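Local coordinates for MlnE (Bacillus amyloliquefaciens subsp. plantarum, PDB 5D2E), which carries the NADP-dependent ketoreductase part of a macrolactin polyketide synthase, probably reducing keto groups of the growing chain, at residues F268-N273 with A297-I302; V275-G280 with I302-S307; L363-F368 with E378-P383. All blocks are in the same frame, centred on the assembly; numbering follows the deposited sequence.

Overall arrangement
The loop after strand 249-257 and before strand 275-279 makes interaction 1: its residues 268-273 meet residues 297-302, the turn after helix 284-296 and the start of strand 300-304. Interaction 2 follows at once: it pairs the parallel strands 275-279 and 300-304, which helix 284-296 connects, and reaches the bound NADP at its far end. The two contacts cross along the chain, share I302 and touch through Y276. Interaction 3 opens only after both have closed; it shuts a short loop between residues 363-368, after strand 356-359, and the end of helix 374-381. It lies about 20 Å from interaction 2, centre to centre, and meets it lightly through R306 and L363.

Interaction 1: residues F268-N273 with A297-I302; sequences FSVKKN and AEVKLI
The CG atoms of K272 and E298 leave the backbone differently: in K272 CG stands anti to the backbone N (chi1 175°), whereas in E298 it stands anti to the carbonyl carbon (chi1 -68°). The two side chains then run alongside in the same direction, the glutamate extended beyond CG and the lysine bending at chi4. Their ends form a long salt bridge, K272 NZ to E298 OE1 at 3.9 Å, at the surface between two exposed residues, where its strength is probably modest. The backbones are joined more firmly. N273, in a left-handed backbone conformation, donates its N to E298 O over 2.9 Å with an N-H...O angle of 159°. K300, bent at chi2, chi3 and chi4, runs beside the N273 side chain in the same direction, and a water links the two segments there, donating to N273 O (2.7 Å) and accepting from K300 NZ (3.0 Å).

V270, A297 and V299 make the apolar part of the contact. The side chains of V270 and V299 lie roughly perpendicular, with V270 CG2 4.0 Å from V299 CG1, and the latter methyl also comes within 3.6 Å of K271 O. A297 sets its CB against the backbone, 3.9 Å from K272 N.

V270 and V299 both rest on Y276 of strand 275-279, whose OH accepts from K271 N. V270 also packs on L293 of helix 284-296 and takes its N to Q296 OE1, while on the other flank V299 and L301 pair with E326 at strand 326-329.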
loop_
_atom_site.group_PDB
_atom_site.type_symbol
_atom_site.label_atom_id
_atom_site.label_comp_id
_atom_site.label_asym_id
_atom_site.label_seq_id
_atom_site.Cartn_x
_atom_site.Cartn_y
_atom_site.Cartn_z
ATOM N N PHE A 268 9.075 22.739 8.986
ATOM C CA PHE A 268 7.639 22.779 8.673
ATOM C C PHE A 268 6.720 23.430 9.718
ATOM O O PHE A 268 6.819 23.175 10.920
ATOM C CB PHE A 268 7.132 21.317 8.474
ATOM C CG PHE A 268 5.637 21.221 8.301
ATOM C CD1 PHE A 268 5.059 21.477 7.082
ATOM C CD2 PHE A 268 4.821 20.943 9.383
ATOM C CE1 PHE A 268 3.680 21.422 6.933
ATOM C CE2 PHE A 268 3.439 20.902 9.239
ATOM C CZ PHE A 268 2.873 21.144 8.019
ATOM N N SER A 269 5.764 24.199 9.230
ATOM C CA SER A 269 4.711 24.747 10.073
ATOM C C SER A 269 3.494 25.044 9.252
ATOM O O SER A 269 3.587 25.443 8.077
ATOM C CB SER A 269 5.105 26.073 10.730
ATOM O OG SER A 269 4.053 26.445 11.634
ATOM N N VAL A 270 2.331 24.843 9.866
ATOM C CA VAL A 270 1.108 25.379 9.299
ATOM C C VAL A 270 1.167 26.903 9.454
ATOM O O VAL A 270 1.991 27.409 10.201
ATOM C CB VAL A 270 -0.137 24.778 9.970
ATOM C CG1 VAL A 270 -0.346 23.365 9.430
ATOM C CG2 VAL A 270 0.011 24.804 11.476
ATOM N N LYS A 271 0.311 27.578 8.698
ATOM C CA LYS A 271 0.335 29.017 8.537
ATOM C C LYS A 271 -0.850 29.615 9.259
ATOM O O LYS A 271 -1.967 29.068 9.227
ATOM C CB LYS A 271 0.090 29.441 7.068
ATOM C CG LYS A 271 0.950 28.887 5.967
ATOM C CD LYS A 271 0.138 29.032 4.641
ATOM C CE LYS A 271 0.996 29.115 3.371
ATOM N NZ LYS A 271 2.311 28.398 3.458
ATOM N N LYS A 272 -0.644 30.821 9.775
ATOM C CA LYS A 272 -1.723 31.605 10.300
ATOM C C LYS A 272 -2.832 31.751 9.267
ATOM O O LYS A 272 -2.570 32.006 8.101
ATOM C CB LYS A 272 -1.195 32.981 10.702
ATOM C CG LYS A 272 -2.317 33.890 11.150
ATOM C CD LYS A 272 -1.793 35.073 11.964
ATOM C CE LYS A 272 -2.812 36.201 11.947
ATOM N NZ LYS A 272 -3.200 36.570 13.331
ATOM N N ASN A 273 -4.067 31.490 9.707
ATOM C CA ASN A 273 -5.253 31.439 8.878
ATOM C C ASN A 273 -5.305 30.294 7.824
ATOM O O ASN A 273 -6.196 30.305 6.957
ATOM C CB ASN A 273 -5.513 32.780 8.224
ATOM C CG ASN A 273 -5.773 33.867 9.275
ATOM O OD1 ASN A 273 -5.942 33.564 10.479
ATOM N ND2 ASN A 273 -5.772 35.119 8.846
ATOM N N ALA A 297 -0.126 27.456 15.135
ATOM C CA ALA A 297 -0.581 28.693 14.565
ATOM C C ALA A 297 -2.057 28.736 14.725
ATOM O O ALA A 297 -2.682 27.718 15.018
ATOM C CB ALA A 297 -0.201 28.781 13.091
ATOM N N GLU A 298 -2.628 29.911 14.536
ATOM C CA GLU A 298 -4.066 30.071 14.561
ATOM C C GLU A 298 -4.653 29.649 13.262
ATOM O O GLU A 298 -4.699 30.418 12.274
ATOM C CB GLU A 298 -4.467 31.513 14.884
ATOM C CG GLU A 298 -4.123 31.905 16.318
ATOM C CD GLU A 298 -4.402 33.392 16.602
ATOM O OE1 GLU A 298 -4.968 34.099 15.725
ATOM O OE2 GLU A 298 -4.056 33.842 17.713
ATOM N N VAL A 299 -5.094 28.393 13.238
ATOM C CA VAL A 299 -5.629 27.821 12.026
ATOM C C VAL A 299 -7.087 27.550 12.069
ATOM O O VAL A 299 -7.730 27.702 13.113
ATOM C CB VAL A 299 -4.909 26.502 11.697
ATOM C CG1 VAL A 299 -3.429 26.771 11.509
ATOM C CG2 VAL A 299 -5.066 25.447 12.784
ATOM N N LYS A 300 -7.613 27.164 10.912
ATOM C CA LYS A 300 -8.935 26.594 10.775
ATOM C C LYS A 300 -8.832 25.086 10.490
ATOM O O LYS A 300 -8.166 24.699 9.523
ATOM C CB LYS A 300 -9.664 27.220 9.598
ATOM C CG LYS A 300 -9.444 28.741 9.581
ATOM C CD LYS A 300 -10.639 29.477 10.100
ATOM C CE LYS A 300 -10.732 30.828 9.375
ATOM N NZ LYS A 300 -9.524 31.593 9.766
ATOM N N LEU A 301 -9.450 24.253 11.339
ATOM C CA LEU A 301 -9.367 22.798 11.181
ATOM C C LEU A 301 -10.710 22.197 10.867
ATOM O O LEU A 301 -11.701 22.513 11.546
ATOM C CB LEU A 301 -8.870 22.217 12.477
ATOM C CG LEU A 301 -7.453 22.578 12.824
ATOM C CD1 LEU A 301 -7.023 22.149 14.220
ATOM C CD2 LEU A 301 -6.514 22.019 11.814
ATOM N N ILE A 302 -10.781 21.298 9.886
ATOM C CA ILE A 302 -12.013 20.509 9.656
ATOM C C ILE A 302 -11.690 19.059 9.907
ATOM O O ILE A 302 -10.734 18.552 9.334
ATOM C CB ILE A 302 -12.497 20.669 8.253
ATOM C CG1 ILE A 302 -12.796 22.136 7.966
ATOM C CG2 ILE A 302 -13.717 19.775 7.993
ATOM C CD1 ILE A 302 -11.615 22.923 7.454
HETATM O O HOH W 1 -8.648 31.543 6.899
#

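Interaction 2: residues V275-G280 with I302-S307. With NAP (NADP nicotinamide-adenine-dinucleotide phosphate), chain B.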
loop_
_atom_site.group_PDB
_atom_site.type_symbol
_atom_site.label_atom_id
_atom_site.label_comp_id
_atom_site.label_asym_id
_atom_site.label_seq_id
_atom_site.Cartn_x
_atom_site.Cartn_y
_atom_site.Cartn_z
ATOM N N VAL A 275 -6.194 26.703 6.268
ATOM C CA VAL A 275 -7.329 25.826 6.400
ATOM C C VAL A 275 -6.861 24.398 6.131
ATOM O O VAL A 275 -6.285 24.142 5.054
ATOM C CB VAL A 275 -8.398 26.190 5.388
ATOM C CG1 VAL A 275 -9.639 25.398 5.622
ATOM C CG2 VAL A 275 -8.701 27.691 5.431
ATOM N N TYR A 276 -7.047 23.509 7.134
ATOM C CA TYR A 276 -6.574 22.109 7.115
ATOM C C TYR A 276 -7.657 21.072 7.364
ATOM O O TYR A 276 -8.522 21.244 8.210
ATOM C CB TYR A 276 -5.399 21.936 8.078
ATOM C CG TYR A 276 -4.336 23.011 7.770
ATOM C CD1 TYR A 276 -3.415 22.844 6.753
ATOM C CD2 TYR A 276 -4.309 24.218 8.482
ATOM C CE1 TYR A 276 -2.497 23.822 6.478
ATOM C CE2 TYR A 276 -3.384 25.199 8.215
ATOM C CZ TYR A 276 -2.497 25.015 7.196
ATOM O OH TYR A 276 -1.583 26.015 6.904
ATOM N N LEU A 277 -7.656 20.019 6.557
ATOM C CA LEU A 277 -8.610 18.906 6.684
ATOM C C LEU A 277 -7.884 17.726 7.240
ATOM O O LEU A 277 -6.854 17.348 6.727
ATOM C CB LEU A 277 -9.162 18.535 5.332
ATOM C CG LEU A 277 -9.996 17.249 5.165
ATOM C CD1 LEU A 277 -11.219 17.332 6.071
ATOM C CD2 LEU A 277 -10.413 17.105 3.715
ATOM N N ILE A 278 -8.433 17.127 8.287
ATOM C CA ILE A 278 -7.921 15.900 8.813
ATOM C C ILE A 278 -9.018 14.893 8.734
ATOM O O ILE A 278 -10.037 14.977 9.457
ATOM C CB ILE A 278 -7.479 16.055 10.245
ATOM C CG1 ILE A 278 -6.529 17.244 10.351
ATOM C CG2 ILE A 278 -6.769 14.824 10.748
ATOM C CD1 ILE A 278 -5.947 17.472 11.740
ATOM N N THR A 279 -8.811 13.913 7.872
ATOM C CA THR A 279 -9.742 12.803 7.783
ATOM C C THR A 279 -9.428 11.826 8.907
ATOM O O THR A 279 -8.255 11.708 9.366
ATOM C CB THR A 279 -9.662 12.053 6.421
ATOM O OG1 THR A 279 -8.432 11.352 6.327
ATOM C CG2 THR A 279 -9.920 12.989 5.253
ATOM N N GLY A 280 -10.465 11.167 9.421
ATOM C CA GLY A 280 -10.294 10.445 10.697
ATOM C C GLY A 280 -9.848 11.378 11.822
ATOM O O GLY A 280 -9.176 10.951 12.773
ATOM N N ILE A 302 -10.781 21.298 9.886
ATOM C CA ILE A 302 -12.013 20.509 9.656
ATOM C C ILE A 302 -11.690 19.059 9.907
ATOM O O ILE A 302 -10.734 18.552 9.334
ATOM C CB ILE A 302 -12.497 20.669 8.253
ATOM C CG1 ILE A 302 -12.796 22.136 7.966
ATOM C CG2 ILE A 302 -13.717 19.775 7.993
ATOM C CD1 ILE A 302 -11.615 22.923 7.454
ATOM N N LEU A 303 -12.337 18.458 10.907
ATOM C CA LEU A 303 -12.112 17.035 11.288
ATOM C C LEU A 303 -13.256 16.298 10.667
ATOM O O LEU A 303 -14.413 16.782 10.746
ATOM C CB LEU A 303 -12.208 16.869 12.802
ATOM C CG LEU A 303 -11.348 17.752 13.728
ATOM C CD1 LEU A 303 -11.372 17.339 15.190
ATOM C CD2 LEU A 303 -9.907 17.796 13.239
ATOM N N THR A 304 -12.955 15.174 9.980
ATOM C CA THR A 304 -13.971 14.405 9.303
ATOM C C THR A 304 -13.866 12.960 9.711
ATOM O O THR A 304 -12.777 12.416 9.900
ATOM C CB THR A 304 -13.933 14.590 7.761
ATOM O OG1 THR A 304 -14.080 15.973 7.460
ATOM C CG2 THR A 304 -15.064 13.950 7.158
ATOM N N GLY A 305 -15.028 12.379 9.977
ATOM C CA GLY A 305 -15.194 10.913 10.165
ATOM C C GLY A 305 -16.610 10.582 9.707
ATOM O O GLY A 305 -17.406 11.465 9.375
ATOM N N ARG A 306 -16.939 9.303 9.644
ATOM C CA ARG A 306 -18.263 8.897 9.174
ATOM C C ARG A 306 -19.347 9.146 10.227
ATOM O O ARG A 306 -20.461 9.492 9.867
ATOM C CB ARG A 306 -18.249 7.407 8.854
ATOM C CG ARG A 306 -17.577 7.137 7.494
ATOM C CD ARG A 306 -17.381 5.669 7.346
ATOM N NE ARG A 306 -16.607 5.194 8.487
ATOM C CZ ARG A 306 -16.453 3.912 8.779
ATOM N NH1 ARG A 306 -16.974 3.001 7.956
ATOM N NH2 ARG A 306 -15.727 3.545 9.842
ATOM N N SER A 307 -18.979 8.975 11.495
ATOM C CA SER A 307 -19.942 9.026 12.598
ATOM C C SER A 307 -20.588 10.402 12.766
ATOM O O SER A 307 -19.939 11.445 12.583
ATOM C CB SER A 307 -19.275 8.703 13.905
ATOM O OG SER A 307 -18.747 7.418 13.848
HETATM P PA NAP B . -8.677 5.382 14.735
HETATM O O1A NAP B . -8.675 6.092 16.116
HETATM O O2A NAP B . -9.674 4.298 14.368
HETATM O O5B NAP B . -8.947 6.599 13.718
HETATM C C5B NAP B . -9.250 6.312 12.359
HETATM C C4B NAP B . -10.465 7.159 12.077
HETATM O O4B NAP B . -10.845 6.933 10.702
HETATM C C3B NAP B . -11.721 6.807 12.921
HETATM O O3B NAP B . -12.039 7.876 13.818
HETATM C C2B NAP B . -12.846 6.656 11.884
HETATM O O2B NAP B . -14.015 7.304 12.305
HETATM C C1B NAP B . -12.213 7.264 10.610
HETATM N N9A NAP B . -12.699 6.690 9.363
HETATM C C8A NAP B . -12.703 5.355 8.981
HETATM N N7A NAP B . -13.299 5.195 7.748
HETATM C C5A NAP B . -13.604 6.433 7.308
HETATM C C6A NAP B . -14.235 6.984 6.130
HETATM N N6A NAP B . -14.594 6.110 5.133
HETATM N N1A NAP B . -14.473 8.371 6.084
HETATM C C2A NAP B . -14.087 9.166 7.099
HETATM N N3A NAP B . -13.490 8.712 8.236
HETATM C C4A NAP B . -13.241 7.407 8.392
HETATM O O3 NAP B . -7.189 4.815 14.382
HETATM P PN NAP B . -5.772 5.544 14.685
HETATM O O1N NAP B . -4.952 4.692 15.637
HETATM O O2N NAP B . -6.091 7.008 14.841
HETATM O O5D NAP B . -4.947 5.476 13.296
HETATM C C5D NAP B . -5.246 6.528 12.334
HETATM C C4D NAP B . -4.539 6.296 10.991
HETATM O O4D NAP B . -3.151 6.046 11.151
HETATM C C3D NAP B . -5.128 5.050 10.317
HETATM O O3D NAP B . -5.327 5.325 8.942
HETATM C C2D NAP B . -4.103 3.955 10.555
HETATM O O2D NAP B . -4.149 2.919 9.533
HETATM C C1D NAP B . -2.759 4.731 10.658
HETATM N N1N NAP B . -1.809 3.987 11.525
HETATM C C2N NAP B . -1.969 3.951 12.899
HETATM C C3N NAP B . -1.110 3.257 13.771
HETATM C C7N NAP B . -1.308 3.252 15.313
HETATM O O7N NAP B . -0.571 2.577 16.037
HETATM N N7N NAP B . -2.248 3.982 15.931
HETATM C C4N NAP B . -0.057 2.538 13.187
HETATM C C5N NAP B . 0.079 2.539 11.793
HETATM C C6N NAP B . -0.791 3.286 10.976
HETATM P P2B NAP B . -15.525 6.909 11.791
HETATM O O1X NAP B . -15.797 5.449 12.128
HETATM O O2X NAP B . -16.466 7.925 12.513
HETATM O O3X NAP B . -15.506 7.111 10.301
#
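One atom of the NADP adenine, N7A, lies over one face of the R306 guanidinium, just beyond strand 300-304, 3.2 Å from its plane and displaced toward its edge; the two flat groups are nearly parallel. At the edge and in the guanidinium plane lies O3X of the 2'-phosphate, which R306 NE reaches at 2.9 Å in an almost straight bond (174°). The side chain bends at chi3 (-56°), which turns NE to that oxygen. O3X also accepts from R306 N at 2.7 Å, and R306 NH2 donates to O1X. S307 takes O2X with both its N and its OG, the latter at 2.7 Å. Outside the two segments, the ring of Y276 meets that of F402 with the planes about parallel.

Strands 275-279 and 302-304 run parallel, 16° apart, and are joined by three backbone hydrogen bonds, I302 N to Y276 O, I278 N to I302 O and T304 N to I278 O. L277, I302, T279 and T304 share one face, where L277 CD1 lies 3.5 Å from T304 OG1. V275 CG1 touches I302 CD1 at 3.7 Å. On the other face I278 and L303 lie against A290 of helix 284-296. Together with that helix the strands form the beta-alpha-beta unit of the Rossmann-type fold. At its tip G280, with positive phi, brings CA within 3.6 Å of the ribose O4B; a CB here would run into that oxygen.

Five hydrogen bonds thus grip the 2'-phosphate, and the arginine would offset part of its charge; the pattern is consistent with a preference for NADP over NAD.

Interaction 3: residues L363-F368 with E378-P383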
loop_
_atom_site.group_PDB
_atom_site.type_symbol
_atom_site.label_atom_id
_atom_site.label_comp_id
_atom_site.label_asym_id
_atom_site.label_seq_id
_atom_site.Cartn_x
_atom_site.Cartn_y
_atom_site.Cartn_z
ATOM N N LEU A 363 -9.503 1.847 8.917
ATOM C CA LEU A 363 -9.945 0.836 9.853
ATOM C C LEU A 363 -9.186 -0.437 9.698
ATOM O O LEU A 363 -8.553 -0.679 8.684
ATOM C CB LEU A 363 -11.407 0.562 9.726
ATOM C CG LEU A 363 -11.969 0.203 8.412
ATOM C CD1 LEU A 363 -12.880 -1.011 8.579
ATOM C CD2 LEU A 363 -12.820 1.360 7.930
ATOM N N VAL A 364 -9.287 -1.244 10.728
ATOM C CA VAL A 364 -8.542 -2.446 10.863
ATOM C C VAL A 364 -9.590 -3.517 11.123
ATOM O O VAL A 364 -10.511 -3.303 11.877
ATOM C CB VAL A 364 -7.617 -2.292 12.077
ATOM C CG1 VAL A 364 -7.097 -3.601 12.573
ATOM C CG2 VAL A 364 -6.478 -1.335 11.747
ATOM N N LYS A 365 -9.486 -4.645 10.463
ATOM C CA LYS A 365 -10.377 -5.793 10.729
ATOM C C LYS A 365 -9.521 -6.970 10.446
ATOM O O LYS A 365 -9.632 -7.577 9.373
ATOM C CB LYS A 365 -11.526 -5.871 9.742
ATOM C CG LYS A 365 -12.755 -5.044 9.918
ATOM C CD LYS A 365 -13.851 -5.733 9.078
ATOM C CE LYS A 365 -15.016 -4.818 8.732
ATOM N NZ LYS A 365 -15.938 -4.566 9.888
ATOM N N ASP A 366 -8.632 -7.279 11.351
ATOM C CA ASP A 366 -7.644 -8.337 11.133
ATOM C C ASP A 366 -8.321 -9.731 11.018
ATOM O O ASP A 366 -9.303 -10.002 11.726
ATOM C CB ASP A 366 -6.616 -8.312 12.272
ATOM C CG ASP A 366 -5.598 -7.122 12.153
ATOM O OD1 ASP A 366 -5.623 -6.308 11.188
ATOM O OD2 ASP A 366 -4.726 -7.055 13.022
ATOM N N ALA A 367 -7.866 -10.528 10.043
ATOM C CA ALA A 367 -8.257 -11.934 9.874
ATOM C C ALA A 367 -7.310 -12.507 8.804
ATOM O O ALA A 367 -6.947 -11.796 7.821
ATOM C CB ALA A 367 -9.699 -12.050 9.394
ATOM N N PHE A 368 -6.939 -13.763 8.972
ATOM C CA PHE A 368 -6.150 -14.463 8.003
ATOM C C PHE A 368 -6.970 -14.547 6.723
ATOM O O PHE A 368 -8.211 -14.574 6.731
ATOM C CB PHE A 368 -5.789 -15.908 8.496
ATOM C CG PHE A 368 -4.550 -15.991 9.368
ATOM C CD1 PHE A 368 -4.312 -15.053 10.366
ATOM C CD2 PHE A 368 -3.646 -17.055 9.214
ATOM C CE1 PHE A 368 -3.210 -15.151 11.186
ATOM C CE2 PHE A 368 -2.536 -17.176 10.044
ATOM C CZ PHE A 368 -2.323 -16.212 11.030
ATOM N N GLU A 378 -13.331 -5.199 1.246
ATOM C CA GLU A 378 -13.924 -3.950 0.712
ATOM C C GLU A 378 -13.993 -2.857 1.756
ATOM O O GLU A 378 -13.692 -1.699 1.463
ATOM C CB GLU A 378 -15.332 -4.121 0.145
ATOM C CG GLU A 378 -15.413 -5.075 -1.026
ATOM C CD GLU A 378 -16.833 -5.533 -1.428
ATOM O OE1 GLU A 378 -17.787 -5.547 -0.620
ATOM O OE2 GLU A 378 -16.972 -5.884 -2.613
ATOM N N GLU A 379 -14.402 -3.240 2.971
ATOM C CA GLU A 379 -14.440 -2.299 4.084
ATOM C C GLU A 379 -13.118 -1.762 4.485
ATOM O O GLU A 379 -12.990 -0.571 4.722
ATOM C CB GLU A 379 -15.078 -2.945 5.334
ATOM C CG GLU A 379 -16.559 -3.145 5.142
ATOM C CD GLU A 379 -17.127 -3.774 6.414
ATOM O OE1 GLU A 379 -17.059 -3.103 7.470
ATOM O OE2 GLU A 379 -17.485 -4.936 6.361
ATOM N N VAL A 380 -12.128 -2.617 4.626
ATOM C CA VAL A 380 -10.800 -2.163 5.058
ATOM C C VAL A 380 -10.145 -1.261 4.023
ATOM O O VAL A 380 -9.470 -0.297 4.390
ATOM C CB VAL A 380 -9.923 -3.358 5.387
ATOM C CG1 VAL A 380 -8.462 -2.995 5.484
ATOM C CG2 VAL A 380 -10.424 -4.039 6.642
ATOM N N ILE A 381 -10.292 -1.584 2.731
ATOM C CA ILE A 381 -9.576 -0.813 1.727
ATOM C C ILE A 381 -10.271 0.514 1.370
ATOM O O ILE A 381 -9.598 1.414 0.826
ATOM C CB ILE A 381 -9.285 -1.590 0.413
ATOM C CG1 ILE A 381 -10.531 -1.794 -0.433
ATOM C CG2 ILE A 381 -8.550 -2.886 0.738
ATOM C CD1 ILE A 381 -10.213 -2.408 -1.807
ATOM N N ALA A 382 -11.580 0.624 1.627
ATOM C CA ALA A 382 -12.345 1.772 1.141
ATOM C C ALA A 382 -11.699 3.118 1.454
ATOM O O ALA A 382 -11.573 3.922 0.556
ATOM C CB ALA A 382 -13.778 1.749 1.727
ATOM N N PRO A 383 -11.309 3.382 2.723
ATOM C CA PRO A 383 -10.835 4.747 2.954
ATOM C C PRO A 383 -9.458 5.100 2.403
ATOM O O PRO A 383 -9.161 6.284 2.145
ATOM C CB PRO A 383 -10.803 4.860 4.473
ATOM C CG PRO A 383 -10.725 3.440 4.976
ATOM C CD PRO A 383 -11.448 2.620 3.973
HETATM O O HOH W 2 -8.181 0.824 6.514
#
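K365 and E379 form a salt bridge, K365 NZ to E379 OE1 at 3.0 Å, and their side chains meet at an angle, the lysine bent at chi4 (-75°). K365 CB lies 3.8 Å from V380 CG2, the two side chains running antiparallel alongside each other. L363 packs on E379 and P383: its CG takes the position between the backbone N and the carbonyl carbon (chi1 54°), and CD2 lies 3.7 Å from E379 O. The same methyl comes 4.2 Å from P383 CG, the side chains roughly perpendicular. A water bridges the backbones, accepting from L363 N at 2.9 Å and donating to V380 O at 2.7 Å.

In the Rossmann-type ketoreductase fold, this contact closes the loop after strand 356-359 onto the end of helix 374-381, beside the cofactor, which touches both L363 and P383. Farther out, V380 packs on D420 and Y421 of helix 419-437; Y421 is itself hydrogen-bonded to NADP. K372 NZ donates to K365 O within the loop. On another side of helix 374-381, I381 meets L148, L152 and Y153 of helix 141-164.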